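Local coordinates for protein glutamine cyclotransferase (Xanthomonas campestris, PDB 3MBR) that binds a calcium ion in a beta-propeller and probably works as a glutaminyl cyclase, closing N-terminal glutamine to pyroglutamate, at residues L80-E86 and F101-G107. The protein carries 1 engineered substitution. Numbering follows the deposited sequence.
Sequences LTWRNHE and FRYPGEG
In this beta-propeller, residues 82-85 of segment 80-86 are the turn joining strands 76-81 and 86-91 of one blade. Segment 101-107 leaves that blade's outermost strand, 96-102, and leads to the next blade. E86 and R102 form an antiparallel non-hydrogen-bonded pair, CA atoms 4.5 Å apart. Y103 N donates to H85 O (2.7 Å). H85 takes positive phi (75°). Farther along, W82 lies opposite G107, whose N donates to W82 O (3.2 Å). G105 has phi/psi 84/-159, where a CB would jam against the preceding carbonyl. Y103, chi1 p, turns one ring face to H85 O, and T81 N donates to Y103 OH (2.9 Å). L80 CD2 packs on Y103 CE2 (3.7 Å), and M119 of the next blade touches both residues. H85 ND1 donates to G105 O (2.9 Å). E86 OE2 and R102 NH1 make a very short salt bridge (2.4 Å). W108 NE1 is hydrogen-bonded to E106 OE1, while E106 OE2 forms a salt bridge with R83 NE (3.3 Å), its hydrogen bond weak. Water 1 accepts from H85 N at 2.7 Å.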
# COMPACT_ATOMS: atom_id res chain seq x y z
N LEU A 80 3.67 -0.38 9.99
CA LEU A 80 3.24 -1.60 10.67
C LEU A 80 4.32 -2.66 10.57
O LEU A 80 5.28 -2.51 9.81
CB LEU A 80 1.91 -2.14 10.11
CG LEU A 80 0.80 -1.13 10.00
CD1 LEU A 80 -0.38 -1.78 9.23
CD2 LEU A 80 0.37 -0.69 11.38
N THR A 81 4.18 -3.71 11.39
CA THR A 81 5.05 -4.86 11.20
C THR A 81 4.18 -6.05 10.92
O THR A 81 2.98 -6.10 11.29
CB THR A 81 5.89 -5.15 12.45
OG1 THR A 81 5.02 -5.38 13.58
CG2 THR A 81 6.92 -4.09 12.74
N TRP A 82 4.75 -7.04 10.30
CA TRP A 82 3.89 -8.19 9.97
C TRP A 82 3.26 -8.92 11.19
O TRP A 82 1.99 -8.94 11.41
CB TRP A 82 4.69 -9.09 9.08
CG TRP A 82 3.91 -10.32 8.60
CD1 TRP A 82 2.52 -10.46 8.44
CD2 TRP A 82 4.49 -11.59 8.27
NE1 TRP A 82 2.24 -11.74 8.02
CE2 TRP A 82 3.43 -12.45 7.91
CE3 TRP A 82 5.81 -12.08 8.26
CZ2 TRP A 82 3.65 -13.78 7.52
CZ3 TRP A 82 6.03 -13.39 7.88
CH2 TRP A 82 4.95 -14.23 7.52
N ARG A 83 4.13 -9.51 12.01
CA ARG A 83 3.59 -10.38 13.06
C ARG A 83 4.11 -9.96 14.43
O ARG A 83 3.96 -10.71 15.41
CB ARG A 83 3.93 -11.86 12.76
CG ARG A 83 2.96 -12.47 11.73
CD ARG A 83 3.29 -13.94 11.32
NE ARG A 83 2.37 -14.44 10.27
CZ ARG A 83 2.29 -15.70 9.84
NH1 ARG A 83 3.08 -16.65 10.35
NH2 ARG A 83 1.41 -16.01 8.89
N ASN A 84 4.71 -8.78 14.51
CA ASN A 84 5.29 -8.33 15.78
C ASN A 84 4.36 -7.53 16.68
O ASN A 84 4.75 -7.23 17.84
CB ASN A 84 6.64 -7.61 15.61
CG ASN A 84 7.63 -8.39 14.74
OD1 ASN A 84 7.91 -7.99 13.59
ND2 ASN A 84 8.12 -9.52 15.26
N HIS A 85 3.16 -7.20 16.18
CA HIS A 85 2.09 -6.49 16.93
C HIS A 85 2.42 -5.00 17.10
O HIS A 85 1.61 -4.19 17.63
CB HIS A 85 1.76 -7.26 18.22
CG HIS A 85 1.32 -8.65 17.92
ND1 HIS A 85 0.21 -8.92 17.13
CD2 HIS A 85 1.87 -9.86 18.22
CE1 HIS A 85 0.08 -10.23 17.00
NE2 HIS A 85 1.07 -10.82 17.64
N GLU A 86 3.56 -4.65 16.54
CA GLU A 86 4.24 -3.42 16.87
C GLU A 86 4.30 -2.53 15.65
O GLU A 86 4.39 -3.00 14.53
CB GLU A 86 5.66 -3.62 17.50
CG GLU A 86 5.61 -4.02 18.99
CD GLU A 86 6.98 -3.82 19.73
OE1 GLU A 86 7.86 -4.73 19.61
OE2 GLU A 86 7.15 -2.80 20.48
N PHE A 101 4.30 1.84 18.84
CA PHE A 101 2.94 1.65 19.33
C PHE A 101 2.60 0.17 19.13
O PHE A 101 3.38 -0.54 18.46
CB PHE A 101 1.91 2.57 18.61
CG PHE A 101 1.83 2.40 17.10
CD1 PHE A 101 0.86 1.57 16.51
CD2 PHE A 101 2.71 3.04 16.25
CE1 PHE A 101 0.78 1.45 15.07
CE2 PHE A 101 2.63 2.93 14.90
CZ PHE A 101 1.64 2.14 14.30
N ARG A 102 1.51 -0.29 19.76
CA ARG A 102 1.13 -1.70 19.68
C ARG A 102 -0.28 -1.80 19.26
O ARG A 102 -1.09 -0.90 19.55
CB ARG A 102 1.30 -2.40 21.03
CG ARG A 102 2.61 -3.17 21.12
CD ARG A 102 2.56 -4.13 22.35
NE ARG A 102 3.83 -4.37 23.07
CZ ARG A 102 5.01 -3.78 22.85
NH1 ARG A 102 5.17 -2.84 21.91
NH2 ARG A 102 6.06 -4.14 23.60
N TYR A 103 -0.61 -2.84 18.50
CA TYR A 103 -1.97 -3.02 18.05
C TYR A 103 -2.34 -4.51 18.07
O TYR A 103 -1.46 -5.38 18.02
CB TYR A 103 -2.17 -2.43 16.64
CG TYR A 103 -1.09 -2.89 15.66
CD1 TYR A 103 -1.20 -4.16 15.02
CD2 TYR A 103 0.02 -2.12 15.40
CE1 TYR A 103 -0.21 -4.62 14.11
CE2 TYR A 103 1.01 -2.58 14.51
CZ TYR A 103 0.88 -3.80 13.87
OH TYR A 103 1.84 -4.22 13.00
N PRO A 104 -3.65 -4.81 18.19
CA PRO A 104 -4.05 -6.20 18.06
C PRO A 104 -3.97 -6.79 16.63
O PRO A 104 -4.29 -6.08 15.67
CB PRO A 104 -5.51 -6.17 18.54
CG PRO A 104 -6.00 -4.82 18.32
CD PRO A 104 -4.81 -3.90 18.31
N GLY A 105 -3.54 -8.06 16.49
CA GLY A 105 -3.50 -8.71 15.15
C GLY A 105 -2.26 -8.45 14.28
O GLY A 105 -1.20 -8.04 14.80
N GLU A 106 -2.40 -8.66 12.95
CA GLU A 106 -1.30 -8.60 12.02
C GLU A 106 -1.38 -7.22 11.33
O GLU A 106 -2.42 -6.64 11.25
CB GLU A 106 -1.44 -9.72 10.95
CG GLU A 106 -1.06 -11.14 11.49
CD GLU A 106 -0.98 -12.22 10.44
OE1 GLU A 106 -1.25 -11.96 9.21
OE2 GLU A 106 -0.66 -13.38 10.85
N GLY A 107 -0.24 -6.69 10.96
CA GLY A 107 -0.25 -5.39 10.28
C GLY A 107 0.08 -5.68 8.84
O GLY A 107 1.15 -6.29 8.52
O HOH W 1 1.66 -7.35 13.94
O HOH W 2 -0.66 -13.88 7.69